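Salicylate 5-hydroxylase, large oxygenase component (PDB 7C8Z) is the large subunit of the oxygenase that hydroxylates salicylate at carbon 5 to give gentisate, carrying a mononuclear iron and a [2Fe-2S] Rieske cluster. Local coordinates at residues Ile227-Asn237 against Asp389-Phe400. Numbering follows the deposited sequence.
With FE (Fe (III) ion), chain J.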
ATOM      1  N   ILE A 227      -1.635  14.599  -3.816  1.00 46.01           N
ATOM      2  CA  ILE A 227      -3.041  14.791  -4.154  1.00 36.50           C
ATOM      3  C   ILE A 227      -3.388  13.805  -5.264  1.00 28.74           C
ATOM      4  O   ILE A 227      -2.827  13.896  -6.364  1.00 37.76           O
ATOM      5  CB  ILE A 227      -3.329  16.238  -4.588  1.00 32.96           C
ATOM      6  CG1 ILE A 227      -2.799  17.220  -3.543  1.00 31.83           C
ATOM      7  CG2 ILE A 227      -4.823  16.447  -4.788  1.00 29.58           C
ATOM      8  CD1 ILE A 227      -3.045  18.663  -3.882  1.00 29.29           C
ATOM      9  N   PRO A 228      -4.299  12.867  -5.029  1.00 27.24           N
ATOM     10  CA  PRO A 228      -4.634  11.833  -6.027  1.00 35.12           C
ATOM     11  C   PRO A 228      -5.610  12.323  -7.094  1.00 49.68           C
ATOM     12  O   PRO A 228      -6.742  11.839  -7.213  1.00 49.47           O
ATOM     13  CB  PRO A 228      -5.231  10.714  -5.158  1.00 30.12           C
ATOM     14  CG  PRO A 228      -5.031  11.134  -3.726  1.00 18.86           C
ATOM     15  CD  PRO A 228      -4.924  12.602  -3.728  1.00 19.22           C
ATOM     16  N   GLY A 229      -5.169  13.317  -7.878  1.00 46.41           N
ATOM     17  CA  GLY A 229      -5.926  13.782  -9.021  1.00 37.64           C
ATOM     18  C   GLY A 229      -4.995  14.154 -10.158  1.00 46.28           C
ATOM     19  O   GLY A 229      -3.785  14.310  -9.965  1.00 39.09           O
ATOM     20  N   ASN A 230      -5.578  14.325 -11.347  1.00 31.70           N
ATOM     21  CA  ASN A 230      -4.773  14.708 -12.501  1.00 30.73           C
ATOM     22  C   ASN A 230      -4.160  16.082 -12.279  1.00 33.41           C
ATOM     23  O   ASN A 230      -4.820  17.004 -11.791  1.00 37.28           O
ATOM     24  CB  ASN A 230      -5.615  14.710 -13.775  1.00 44.77           C
ATOM     25  CG  ASN A 230      -4.774  14.904 -15.028  1.00 39.96           C
ATOM     26  OD1 ASN A 230      -4.541  16.029 -15.464  1.00 47.58           O
ATOM     27  ND2 ASN A 230      -4.314  13.804 -15.610  1.00 52.30           N
ATOM     28  N   TRP A 231      -2.895  16.221 -12.677  1.00 31.49           N
ATOM     29  CA  TRP A 231      -2.138  17.429 -12.362  1.00 28.88           C
ATOM     30  C   TRP A 231      -2.797  18.678 -12.925  1.00 31.86           C
ATOM     31  O   TRP A 231      -2.719  19.749 -12.310  1.00 39.88           O
ATOM     32  CB  TRP A 231      -0.711  17.294 -12.885  1.00 50.83           C
ATOM     33  CG  TRP A 231      -0.641  17.278 -14.374  1.00 51.14           C
ATOM     34  CD1 TRP A 231      -0.738  16.188 -15.189  1.00 46.19           C
ATOM     35  CD2 TRP A 231      -0.472  18.409 -15.230  1.00 46.14           C
ATOM     36  NE1 TRP A 231      -0.636  16.571 -16.503  1.00 47.91           N
ATOM     37  CE2 TRP A 231      -0.473  17.931 -16.557  1.00 45.40           C
ATOM     38  CE3 TRP A 231      -0.322  19.780 -15.005  1.00 45.65           C
ATOM     39  CZ2 TRP A 231      -0.328  18.775 -17.652  1.00 42.69           C
ATOM     40  CZ3 TRP A 231      -0.176  20.617 -16.095  1.00 59.49           C
ATOM     41  CH2 TRP A 231      -0.180  20.112 -17.403  1.00 59.91           C
ATOM     42  N   LYS A 232      -3.439  18.563 -14.093  1.00 37.50           N
ATOM     43  CA  LYS A 232      -4.108  19.710 -14.704  1.00 35.04           C
ATOM     44  C   LYS A 232      -5.112  20.345 -13.750  1.00 37.46           C
ATOM     45  O   LYS A 232      -5.274  21.573 -13.730  1.00 40.31           O
ATOM     46  CB  LYS A 232      -4.792  19.280 -16.001  1.00 36.34           C
ATOM     47  CG  LYS A 232      -3.825  18.842 -17.086  1.00 45.78           C
ATOM     48  CD  LYS A 232      -4.498  18.784 -18.447  1.00 41.45           C
ATOM     49  CE  LYS A 232      -5.458  17.609 -18.534  1.00 48.44           C
ATOM     50  NZ  LYS A 232      -4.758  16.302 -18.701  1.00 35.50           N
ATOM     51  N   LEU A 233      -5.775  19.522 -12.929  1.00 40.40           N
ATOM     52  CA  LEU A 233      -6.771  20.040 -11.996  1.00 40.07           C
ATOM     53  C   LEU A 233      -6.181  21.078 -11.051  1.00 33.77           C
ATOM     54  O   LEU A 233      -6.904  21.960 -10.574  1.00 44.70           O
ATOM     55  CB  LEU A 233      -7.384  18.896 -11.194  1.00 27.94           C
ATOM     56  CG  LEU A 233      -8.396  18.048 -11.950  1.00 35.23           C
ATOM     57  CD1 LEU A 233      -8.877  16.906 -11.071  1.00 39.89           C
ATOM     58  CD2 LEU A 233      -9.555  18.905 -12.413  1.00 37.42           C
ATOM     59  N   MET A 234      -4.877  21.006 -10.774  1.00 28.86           N
ATOM     60  CA  MET A 234      -4.266  22.026  -9.931  1.00 39.89           C
ATOM     61  C   MET A 234      -4.146  23.344 -10.681  1.00 39.64           C
ATOM     62  O   MET A 234      -4.511  24.405 -10.158  1.00 44.87           O
ATOM     63  CB  MET A 234      -2.899  21.559  -9.432  1.00 44.85           C
ATOM     64  CG  MET A 234      -2.221  22.545  -8.488  1.00 44.27           C
ATOM     65  SD  MET A 234      -3.355  23.260  -7.280  1.00 44.97           S
ATOM     66  CE  MET A 234      -3.436  21.972  -6.037  1.00 35.78           C
ATOM     67  N   GLN A 235      -3.661  23.291 -11.924  1.00 50.48           N
ATOM     68  CA  GLN A 235      -3.610  24.498 -12.744  1.00 49.06           C
ATOM     69  C   GLN A 235      -4.991  25.126 -12.866  1.00 36.28           C
ATOM     70  O   GLN A 235      -5.179  26.311 -12.561  1.00 46.02           O
ATOM     71  CB  GLN A 235      -3.023  24.168 -14.117  1.00 38.13           C
ATOM     72  CG  GLN A 235      -1.513  23.983 -14.090  1.00 36.96           C
ATOM     73  CD  GLN A 235      -0.770  25.305 -13.963  1.00 58.57           C
ATOM     74  OE1 GLN A 235      -1.351  26.376 -14.146  1.00 53.40           O
ATOM     75  NE2 GLN A 235       0.521  25.234 -13.642  1.00 49.97           N
ATOM     76  N   GLU A 236      -5.978  24.325 -13.276  1.00 42.76           N
ATOM     77  CA  GLU A 236      -7.364  24.777 -13.288  1.00 38.90           C
ATOM     78  C   GLU A 236      -7.724  25.476 -11.988  1.00 49.35           C
ATOM     79  O   GLU A 236      -8.295  26.573 -11.995  1.00 44.48           O
ATOM     80  CB  GLU A 236      -8.302  23.590 -13.505  1.00 34.72           C
ATOM     81  CG  GLU A 236      -8.231  22.949 -14.865  1.00 48.77           C
ATOM     82  CD  GLU A 236      -9.255  21.846 -15.020  1.00 42.92           C
ATOM     83  OE1 GLU A 236     -10.245  21.838 -14.260  1.00 56.42           O
ATOM     84  OE2 GLU A 236      -9.068  20.980 -15.897  1.00 58.59           O
ATOM     85  N   ASN A 237      -7.352  24.871 -10.855  1.00 45.57           N
ATOM     86  CA  ASN A 237      -7.809  25.395  -9.572  1.00 53.26           C
ATOM     87  C   ASN A 237      -7.280  26.800  -9.330  1.00 50.20           C
ATOM     88  O   ASN A 237      -7.966  27.622  -8.712  1.00 48.15           O
ATOM     89  CB  ASN A 237      -7.390  24.455  -8.438  1.00 47.04           C
ATOM     90  CG  ASN A 237      -8.030  24.821  -7.112  1.00 38.94           C
ATOM     91  OD1 ASN A 237      -9.175  24.463  -6.841  1.00 51.90           O
ATOM     92  ND2 ASN A 237      -7.293  25.539  -6.279  1.00 37.59           N
ATOM     93  N   ASP A 389      -8.781  22.575  -1.456  1.00 47.65           N
ATOM     94  CA  ASP A 389      -8.349  22.472  -2.845  1.00 48.69           C
ATOM     95  C   ASP A 389      -7.947  21.045  -3.188  1.00 41.18           C
ATOM     96  O   ASP A 389      -8.431  20.467  -4.170  1.00 56.51           O
ATOM     97  CB  ASP A 389      -7.197  23.440  -3.106  1.00 40.78           C
ATOM     98  CG  ASP A 389      -7.621  24.888  -2.986  1.00 59.07           C
ATOM     99  OD1 ASP A 389      -8.692  25.238  -3.533  1.00 52.25           O
ATOM    100  OD2 ASP A 389      -6.893  25.674  -2.340  1.00 75.31           O
ATOM    101  N   GLY A 390      -7.046  20.465  -2.396  1.00 37.56           N
ATOM    102  CA  GLY A 390      -6.685  19.074  -2.602  1.00 37.13           C
ATOM    103  C   GLY A 390      -7.882  18.147  -2.513  1.00 46.26           C
ATOM    104  O   GLY A 390      -8.007  17.198  -3.299  1.00 59.57           O
ATOM    105  N   GLU A 391      -8.790  18.414  -1.567  1.00 33.99           N
ATOM    106  CA  GLU A 391      -9.961  17.549  -1.440  1.00 40.40           C
ATOM    107  C   GLU A 391     -10.791  17.552  -2.723  1.00 47.15           C
ATOM    108  O   GLU A 391     -11.105  16.488  -3.277  1.00 43.11           O
ATOM    109  CB  GLU A 391     -10.810  17.979  -0.243  1.00 39.67           C
ATOM    110  CG  GLU A 391     -10.084  17.969   1.108  1.00 55.10           C
ATOM    111  CD  GLU A 391      -9.860  16.580   1.691  1.00 68.17           C
ATOM    112  OE1 GLU A 391      -9.594  15.623   0.930  1.00 73.30           O
ATOM    113  OE2 GLU A 391      -9.956  16.448   2.929  1.00 79.62           O
ATOM    114  N   VAL A 392     -11.124  18.743  -3.233  1.00 38.13           N
ATOM    115  CA  VAL A 392     -11.991  18.811  -4.408  1.00 44.99           C
ATOM    116  C   VAL A 392     -11.265  18.297  -5.641  1.00 50.30           C
ATOM    117  O   VAL A 392     -11.898  17.746  -6.549  1.00 49.33           O
ATOM    118  CB  VAL A 392     -12.553  20.233  -4.635  1.00 40.05           C
ATOM    119  CG1 VAL A 392     -13.290  20.714  -3.400  1.00 33.10           C
ATOM    120  CG2 VAL A 392     -11.458  21.220  -5.051  1.00 41.90           C
ATOM    121  N   ILE A 393      -9.938  18.441  -5.700  1.00 45.33           N
ATOM    122  CA  ILE A 393      -9.202  17.910  -6.844  1.00 31.76           C
ATOM    123  C   ILE A 393      -9.266  16.385  -6.851  1.00 43.35           C
ATOM    124  O   ILE A 393      -9.530  15.759  -7.890  1.00 44.23           O
ATOM    125  CB  ILE A 393      -7.757  18.440  -6.833  1.00 28.23           C
ATOM    126  CG1 ILE A 393      -7.749  19.901  -7.278  1.00 30.26           C
ATOM    127  CG2 ILE A 393      -6.850  17.602  -7.729  1.00 25.76           C
ATOM    128  CD1 ILE A 393      -6.385  20.512  -7.322  1.00 39.72           C
ATOM    129  N   GLU A 394      -9.063  15.765  -5.687  1.00 54.52           N
ATOM    130  CA  GLU A 394      -9.194  14.313  -5.604  1.00 40.05           C
ATOM    131  C   GLU A 394     -10.601  13.864  -5.989  1.00 36.46           C
ATOM    132  O   GLU A 394     -10.772  12.926  -6.780  1.00 34.80           O
ATOM    133  CB  GLU A 394      -8.846  13.833  -4.193  1.00 34.24           C
ATOM    134  CG  GLU A 394      -8.881  12.325  -4.036  1.00 48.45           C
ATOM    135  CD  GLU A 394      -8.328  11.857  -2.703  1.00 49.50           C
ATOM    136  OE1 GLU A 394      -8.088  12.711  -1.823  1.00 50.75           O
ATOM    137  OE2 GLU A 394      -8.129  10.633  -2.539  1.00 45.98           O
ATOM    138  N   TRP A 395     -11.625  14.543  -5.457  1.00 33.55           N
ATOM    139  CA  TRP A 395     -12.999  14.114  -5.718  1.00 37.37           C
ATOM    140  C   TRP A 395     -13.367  14.301  -7.188  1.00 50.49           C
ATOM    141  O   TRP A 395     -14.093  13.479  -7.765  1.00 56.48           O
ATOM    142  CB  TRP A 395     -13.969  14.868  -4.803  1.00 35.02           C
ATOM    143  CG  TRP A 395     -13.612  14.767  -3.341  1.00 39.13           C
ATOM    144  CD1 TRP A 395     -12.783  13.851  -2.763  1.00 32.05           C
ATOM    145  CD2 TRP A 395     -14.064  15.620  -2.279  1.00 37.77           C
ATOM    146  NE1 TRP A 395     -12.691  14.077  -1.413  1.00 29.79           N
ATOM    147  CE2 TRP A 395     -13.464  15.161  -1.090  1.00 38.88           C
ATOM    148  CE3 TRP A 395     -14.913  16.726  -2.218  1.00 46.03           C
ATOM    149  CZ2 TRP A 395     -13.696  15.764   0.147  1.00 36.76           C
ATOM    150  CZ3 TRP A 395     -15.138  17.325  -0.990  1.00 44.74           C
ATOM    151  CH2 TRP A 395     -14.534  16.843   0.173  1.00 34.12           C
ATOM    152  N   SER A 396     -12.858  15.362  -7.816  1.00 38.50           N
ATOM    153  CA  SER A 396     -13.071  15.547  -9.244  1.00 36.87           C
ATOM    154  C   SER A 396     -12.424  14.425 -10.042  1.00 50.07           C
ATOM    155  O   SER A 396     -13.007  13.930 -11.014  1.00 49.98           O
ATOM    156  CB  SER A 396     -12.514  16.901  -9.671  1.00 35.62           C
ATOM    157  OG  SER A 396     -13.115  17.938  -8.921  1.00 53.93           O
ATOM    158  N   GLN A 397     -11.215  14.009  -9.648  1.00 51.37           N
ATOM    159  CA  GLN A 397     -10.581  12.888 -10.337  1.00 40.65           C
ATOM    160  C   GLN A 397     -11.417  11.621 -10.207  1.00 44.46           C
ATOM    161  O   GLN A 397     -11.556  10.854 -11.173  1.00 49.85           O
ATOM    162  CB  GLN A 397      -9.175  12.657  -9.793  1.00 31.38           C
ATOM    163  CG  GLN A 397      -8.433  11.530 -10.499  1.00 28.25           C
ATOM    164  CD  GLN A 397      -8.211  11.802 -11.973  1.00 28.85           C
ATOM    165  OE1 GLN A 397      -8.006  12.945 -12.386  1.00 31.81           O
ATOM    166  NE2 GLN A 397      -8.247  10.747 -12.777  1.00 29.63           N
ATOM    167  N   GLU A 398     -11.976  11.381  -9.018  1.00 38.70           N
ATOM    168  CA  GLU A 398     -12.852  10.225  -8.835  1.00 35.13           C
ATOM    169  C   GLU A 398     -14.045  10.294  -9.778  1.00 34.06           C
ATOM    170  O   GLU A 398     -14.376   9.315 -10.464  1.00 43.47           O
ATOM    171  CB  GLU A 398     -13.333  10.143  -7.387  1.00 32.06           C
ATOM    172  CG  GLU A 398     -12.225  10.126  -6.355  1.00 33.57           C
ATOM    173  CD  GLU A 398     -12.753  10.003  -4.941  1.00 47.61           C
ATOM    174  OE1 GLU A 398     -12.024   9.470  -4.081  1.00 51.48           O
ATOM    175  OE2 GLU A 398     -13.899  10.434  -4.690  1.00 53.41           O
ATOM    176  N   GLY A 399     -14.685  11.463  -9.844  1.00 46.00           N
ATOM    177  CA  GLY A 399     -15.805  11.638 -10.758  1.00 42.56           C
ATOM    178  C   GLY A 399     -15.432  11.356 -12.201  1.00 44.14           C
ATOM    179  O   GLY A 399     -16.157  10.659 -12.916  1.00 38.18           O
ATOM    180  N   PHE A 400     -14.291  11.893 -12.646  1.00 37.43           N
ATOM    181  CA  PHE A 400     -13.849  11.664 -14.021  1.00 45.22           C
ATOM    182  C   PHE A 400     -13.660  10.177 -14.292  1.00 45.32           C
ATOM    183  O   PHE A 400     -14.169   9.647 -15.288  1.00 41.26           O
ATOM    184  CB  PHE A 400     -12.552  12.423 -14.305  1.00 36.27           C
ATOM    185  CG  PHE A 400     -12.652  13.903 -14.086  1.00 39.45           C
ATOM    186  CD1 PHE A 400     -13.842  14.572 -14.318  1.00 44.26           C
ATOM    187  CD2 PHE A 400     -11.558  14.625 -13.638  1.00 41.77           C
ATOM    188  CE1 PHE A 400     -13.937  15.930 -14.108  1.00 45.03           C
ATOM    189  CE2 PHE A 400     -11.646  15.985 -13.426  1.00 37.06           C
ATOM    190  CZ  PHE A 400     -12.838  16.639 -13.662  1.00 43.78           C
TER
HETATM  191 FE    FE J 502      -8.924  27.411  -3.821  1.00 59.32          FE
HETATM  192  O   HOH W   1      -8.154  29.345  -2.957  1.00 33.03           O
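I393 packs against I227, L233 and M234, reaching from helix 389-400 into the angle between the end of strand 217-227 and the helix that follows it. CB lies close to I227 CG2. From there the branch splits: I393 CG2, anti to the backbone N, lies between L233 CB (3.7 Å) and I227 CG2, while CG1 passes alongside the backbone carbonyl of L233 and carries CD1 to the methyl of M234, with CE 3.5 Å from I393 CD1. M234, bent at chi2 and chi3, crosses the I393 side chain at about a right angle and ends with its methyl on CD1. In return L233 sits as a knob among I393, S396, Q397 and F400, and its CD2 meets the F400 ring at the edge, in plane, 3.7 Å from CE2.

Either end of this greasy centre is polar. At one, Q397 folds at chi2 (62°) over G229, and its OE1 takes the backbone N-H of N230 at 3.0 Å, the donor standing well above the carbonyl plane. N230 OD1 makes a capping bond to K232 N at the turn leading into the helix, while its ND2 is bonded to the carbonyl oxygen of H349. At the other, N237 ND2 makes a weak bond of 3.1 Å to D389 OD1, amide and carboxylate planes turned 70° apart. D389 OD1 also binds the iron (FE) at 2.2 Å; H243, H248 and a water complete the ligands seen, the two-histidine, one-carboxylate site of Rieske oxygenases. Because the iron and the amide share OD1, N237 is a second-shell partner of the metal, and its weak bond may help to orient the carboxylate.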